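Extracellular solute-binding protein family 1 (Arthrobacter chlorophenolicus, PDB 4R2F) binds the disaccharide laminaribiose outside the cell and probably delivers such sugars to an ABC-type transporter for uptake. Local coordinates at residues M275-V280 / L344-P349; K304-F309 / N371-I376. One frame throughout, in Å; residues are numbered along the deposited sequence.

Contact 1. Residues M275-V280 / L344-P349; sequences MLTLGV and LMNALP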
# COMPACT_ATOMS: atom_id res chain seq x y z
N MET A 275 0.79 -11.63 -4.73
CA MET A 275 1.31 -10.33 -4.36
C MET A 275 0.71 -9.94 -3.03
O MET A 275 -0.48 -9.98 -2.86
CB MET A 275 0.93 -9.28 -5.42
CG MET A 275 1.39 -7.86 -5.16
SD MET A 275 0.50 -6.57 -6.06
CE MET A 275 -1.08 -6.66 -5.26
N LEU A 276 1.56 -9.61 -2.07
CA LEU A 276 1.06 -9.10 -0.80
C LEU A 276 1.90 -7.95 -0.25
O LEU A 276 2.05 -6.92 -0.89
CB LEU A 276 0.87 -10.24 0.21
CG LEU A 276 -0.15 -10.00 1.32
CD1 LEU A 276 -1.31 -9.16 0.84
CD2 LEU A 276 -0.65 -11.29 1.93
N THR A 277 2.45 -8.14 0.94
CA THR A 277 3.14 -7.09 1.67
C THR A 277 4.42 -7.61 2.26
O THR A 277 4.68 -8.79 2.26
CB THR A 277 2.30 -6.55 2.83
OG1 THR A 277 2.22 -7.54 3.86
CG2 THR A 277 0.91 -6.18 2.38
N LEU A 278 5.24 -6.70 2.77
CA LEU A 278 6.36 -7.10 3.59
C LEU A 278 5.82 -7.78 4.85
O LEU A 278 4.79 -7.39 5.37
CB LEU A 278 7.18 -5.88 3.96
CG LEU A 278 8.40 -6.13 4.84
CD1 LEU A 278 9.46 -5.08 4.60
CD2 LEU A 278 8.02 -6.19 6.30
N GLY A 279 6.53 -8.80 5.32
CA GLY A 279 6.21 -9.48 6.59
C GLY A 279 5.04 -10.43 6.55
O GLY A 279 4.39 -10.64 7.56
N VAL A 280 4.78 -11.05 5.41
CA VAL A 280 3.65 -11.95 5.31
C VAL A 280 3.62 -13.08 6.35
O VAL A 280 2.57 -13.32 6.93
CB VAL A 280 3.54 -12.55 3.88
CG1 VAL A 280 2.58 -13.74 3.84
CG2 VAL A 280 3.10 -11.49 2.87
N LEU A 344 6.21 -5.69 14.18
CA LEU A 344 4.77 -5.54 14.06
C LEU A 344 4.34 -4.91 12.72
O LEU A 344 3.15 -4.84 12.44
CB LEU A 344 4.27 -4.66 15.20
CG LEU A 344 4.44 -5.27 16.58
CD1 LEU A 344 4.02 -4.27 17.64
CD2 LEU A 344 3.63 -6.57 16.68
N MET A 345 5.29 -4.45 11.91
CA MET A 345 5.00 -3.76 10.65
C MET A 345 4.99 -4.65 9.41
O MET A 345 5.73 -5.65 9.29
CB MET A 345 5.99 -2.63 10.44
CG MET A 345 5.88 -1.48 11.44
SD MET A 345 4.31 -0.62 11.41
CE MET A 345 4.28 -0.08 9.71
N ASN A 346 4.09 -4.30 8.48
CA ASN A 346 4.02 -4.93 7.17
C ASN A 346 4.43 -3.94 6.06
O ASN A 346 3.85 -3.90 4.98
CB ASN A 346 2.60 -5.42 6.90
CG ASN A 346 2.25 -6.66 7.68
OD1 ASN A 346 1.12 -7.12 7.61
ND2 ASN A 346 3.20 -7.21 8.43
N ALA A 347 5.47 -3.16 6.36
CA ALA A 347 5.98 -2.13 5.45
C ALA A 347 7.44 -1.85 5.74
O ALA A 347 7.95 -2.24 6.78
CB ALA A 347 5.17 -0.86 5.61
N LEU A 348 8.09 -1.18 4.80
CA LEU A 348 9.47 -0.75 4.95
C LEU A 348 9.52 0.51 5.80
O LEU A 348 8.59 1.30 5.76
CB LEU A 348 10.10 -0.49 3.59
CG LEU A 348 10.36 -1.70 2.70
CD1 LEU A 348 10.58 -1.27 1.27
CD2 LEU A 348 11.56 -2.49 3.18
N PRO A 349 10.59 0.71 6.58
CA PRO A 349 10.79 2.00 7.25
C PRO A 349 11.27 3.10 6.30
O PRO A 349 11.69 2.81 5.19
CB PRO A 349 11.87 1.70 8.30
CG PRO A 349 12.57 0.49 7.80
CD PRO A 349 11.61 -0.29 6.95
O HOH W 1 4.88 -3.74 2.61

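Contact 2. Residues K304-F309 / N371-I376; sequences KAALIF and NEYVPI. With BGC (beta-D-glucopyranose), chain B.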
# COMPACT_ATOMS: atom_id res chain seq x y z
N LYS A 304 10.20 -4.62 -15.80
CA LYS A 304 10.20 -4.96 -14.38
C LYS A 304 9.68 -3.76 -13.61
O LYS A 304 10.09 -2.64 -13.88
CB LYS A 304 11.62 -5.23 -13.92
CG LYS A 304 12.29 -6.34 -14.70
CD LYS A 304 11.73 -7.66 -14.26
CE LYS A 304 12.50 -8.17 -13.07
NZ LYS A 304 13.67 -8.95 -13.56
N ALA A 305 8.75 -4.00 -12.69
CA ALA A 305 8.29 -2.96 -11.75
C ALA A 305 7.78 -3.57 -10.46
O ALA A 305 7.30 -4.71 -10.45
CB ALA A 305 7.22 -2.10 -12.38
N ALA A 306 7.90 -2.80 -9.38
CA ALA A 306 7.24 -3.07 -8.10
C ALA A 306 6.36 -1.87 -7.76
O ALA A 306 6.68 -0.75 -8.14
CB ALA A 306 8.26 -3.29 -6.99
N LEU A 307 5.25 -2.14 -7.10
CA LEU A 307 4.31 -1.10 -6.66
C LEU A 307 4.66 -0.71 -5.23
O LEU A 307 4.87 -1.58 -4.38
CB LEU A 307 2.90 -1.62 -6.73
CG LEU A 307 1.81 -0.71 -6.18
CD1 LEU A 307 1.80 0.61 -6.97
CD2 LEU A 307 0.47 -1.39 -6.30
N ILE A 308 4.73 0.60 -4.97
CA ILE A 308 5.01 1.13 -3.64
C ILE A 308 4.11 2.33 -3.30
O ILE A 308 3.73 3.10 -4.19
CB ILE A 308 6.51 1.50 -3.53
CG1 ILE A 308 6.98 1.52 -2.07
CG2 ILE A 308 6.82 2.84 -4.21
CD1 ILE A 308 8.50 1.56 -1.97
N PHE A 309 3.75 2.43 -2.01
CA PHE A 309 2.92 3.50 -1.44
C PHE A 309 3.77 4.29 -0.44
O PHE A 309 4.28 3.73 0.52
CB PHE A 309 1.67 2.97 -0.75
CG PHE A 309 0.74 2.27 -1.69
CD1 PHE A 309 0.95 0.93 -1.99
CD2 PHE A 309 -0.29 2.95 -2.31
CE1 PHE A 309 0.12 0.26 -2.89
CE2 PHE A 309 -1.13 2.29 -3.20
CZ PHE A 309 -0.91 0.95 -3.50
N ASN A 371 16.53 -5.34 -1.79
CA ASN A 371 17.48 -5.48 -2.87
C ASN A 371 16.86 -5.66 -4.25
O ASN A 371 17.44 -5.24 -5.21
CB ASN A 371 18.45 -6.64 -2.60
CG ASN A 371 19.41 -6.34 -1.45
OD1 ASN A 371 19.48 -5.22 -0.96
ND2 ASN A 371 20.12 -7.35 -1.00
N GLU A 372 15.69 -6.29 -4.32
CA GLU A 372 15.08 -6.65 -5.59
C GLU A 372 13.85 -5.85 -5.90
O GLU A 372 13.56 -5.64 -7.06
CB GLU A 372 14.75 -8.14 -5.63
CG GLU A 372 16.01 -9.02 -5.47
CD GLU A 372 15.78 -10.50 -5.73
OE1 GLU A 372 14.81 -10.88 -6.44
OE2 GLU A 372 16.61 -11.31 -5.25
N TYR A 373 13.10 -5.40 -4.90
CA TYR A 373 11.86 -4.63 -5.19
C TYR A 373 12.06 -3.11 -5.09
O TYR A 373 11.59 -2.35 -5.94
CB TYR A 373 10.70 -5.12 -4.29
CG TYR A 373 10.18 -6.48 -4.68
CD1 TYR A 373 10.83 -7.66 -4.26
CD2 TYR A 373 9.05 -6.61 -5.48
CE1 TYR A 373 10.33 -8.92 -4.62
CE2 TYR A 373 8.59 -7.85 -5.87
CZ TYR A 373 9.22 -9.00 -5.43
OH TYR A 373 8.72 -10.20 -5.82
N VAL A 374 12.77 -2.64 -4.08
CA VAL A 374 12.93 -1.20 -3.93
C VAL A 374 13.48 -0.52 -5.18
O VAL A 374 12.94 0.50 -5.60
CB VAL A 374 13.73 -0.83 -2.66
CG1 VAL A 374 14.14 0.65 -2.66
CG2 VAL A 374 12.88 -1.12 -1.45
N PRO A 375 14.52 -1.10 -5.80
CA PRO A 375 15.13 -0.41 -6.96
C PRO A 375 14.23 -0.24 -8.19
O PRO A 375 14.51 0.62 -9.02
CB PRO A 375 16.33 -1.29 -7.32
CG PRO A 375 16.64 -2.05 -6.07
CD PRO A 375 15.31 -2.28 -5.41
N ILE A 376 13.18 -1.04 -8.30
CA ILE A 376 12.24 -0.98 -9.44
C ILE A 376 10.88 -0.44 -9.05
O ILE A 376 9.91 -0.52 -9.82
CB ILE A 376 12.08 -2.36 -10.09
CG1 ILE A 376 11.68 -3.41 -9.05
CG2 ILE A 376 13.39 -2.77 -10.80
CD1 ILE A 376 11.14 -4.68 -9.67
C2 BGC B . -1.63 1.53 1.17
C3 BGC B . -2.11 2.98 1.16
C4 BGC B . -3.35 3.10 0.28
C5 BGC B . -4.42 2.11 0.74
C6 BGC B . -5.64 2.11 -0.19
C1 BGC B . -2.78 0.71 1.73
O2 BGC B . -0.46 1.38 1.98
O3 BGC B . -1.09 3.84 0.68
O4 BGC B . -3.90 4.40 0.40
O5 BGC B . -3.88 0.79 0.81
O6 BGC B . -5.31 1.67 -1.53
O HOH W 2 10.52 -0.06 -12.58

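Contact 1. Residues M275-V280 / L344-P349
The amide of Asn346 turns one face to the 275-280 loop, with Leu278 O and Thr277 OG1 both lying over that face. At its amino end ND2 reaches back to Met345 O (3.1 Å), the acceptor tilted only 16° from the amide plane. The contact joins two loops beside the mixed sheet of a solute-binding-protein fold: the loop between strand 273-275 and helix 280-284 meets the residues leading into strand 348-349. Thr277 OG1 hydrogen-bonds Leu278 O from above its carbonyl plane, and Asn346 CA comes up to the same oxygen (3.1 Å) in a CA-H...O contact. With an alanine here instead of the asparagine, Met345 O would probably lose its side-chain amide donor, and a gap would be likely to open over the Thr277 hydroxyl. Gly279, the N-cap of helix 280-284, has a phi of 77°, and a CB there would crowd Asn346 ND2. The backbones are joined by one water, which accepts from Leu278 N (3.0 Å) and probably donates to Asn346 O. Leu278 CG stands anti to the backbone N (chi1 180°), which places CD2 beside Met345 O and leaves CD1 for the apolar contact, against Leu348 CD2 at 3.6 Å.

Contact 2. Residues K304-F309 / N371-I376
Ala306 and Ile376 are joined by the one direct hydrogen bond between the segments: Ala306 N donates to Ile376 O at 3.1 Å. It is nearly straight at the hydrogen (168°), although the donor stands well above the carbonyl plane. The same oxygen also takes a CA-H...O contact from Ala305 CA (3.5 Å) and a bond from a water that donates to Lys304 O as well, so three groups converge on it. Apolar contacts fill in beside this bond. With chi1 at 54°, Ile376 CG1 sits between its own N and carbonyl carbon, which carries CD1 across the backbone to 3.6 Å from Ala305 C. Ala306 CB touches Ile376 CG1 on one flank and, roughly at right angles to that, the edge of the Tyr373 ring, near its plane, at CD2 (3.7 Å). It also rests on Tyr373 O, which accepts the backbone bond from Ile376 N. The sugar contact belongs to Phe309 further along the strand: glucose C2 lies 3.8 Å above one ring face, offset toward the rim, a CH-pi-like packing expected of a carbohydrate site, and Phe380 meets the same ring edge-to-face. Around this, Tyr373 OH bonds Ala294 O and Leu158 N, Leu307 packs on helix 204-215, and strand 306-316 runs between strand 145-161 and the parallel strand 377-378, which begins just after Ile376.

In the fold
The segments alternate along the chain: 275-280, 304-309, 344-349, then 371-376, so the two contacts interlock in sequence. Their centres lie about 13 Å apart, and they touch directly, Leu348 CD1 of contact 1 packing on Val374 CG2 of contact 2 at 3.6 Å. Helix 364-373 links them: it runs into contact 2, while Ile369 and Val370 on it pack against Leu278 and Leu348. Both contacts also reach one mixed sheet, in which the long strand 145-161 pairs with strands 273-275, 306-316 and 348-349. Phe309 of contact 2 lines the glycan pocket, and the Thr277 side chain is about 4 Å from a bound glucose, which is consistent with both contacts lying beside the sugar site.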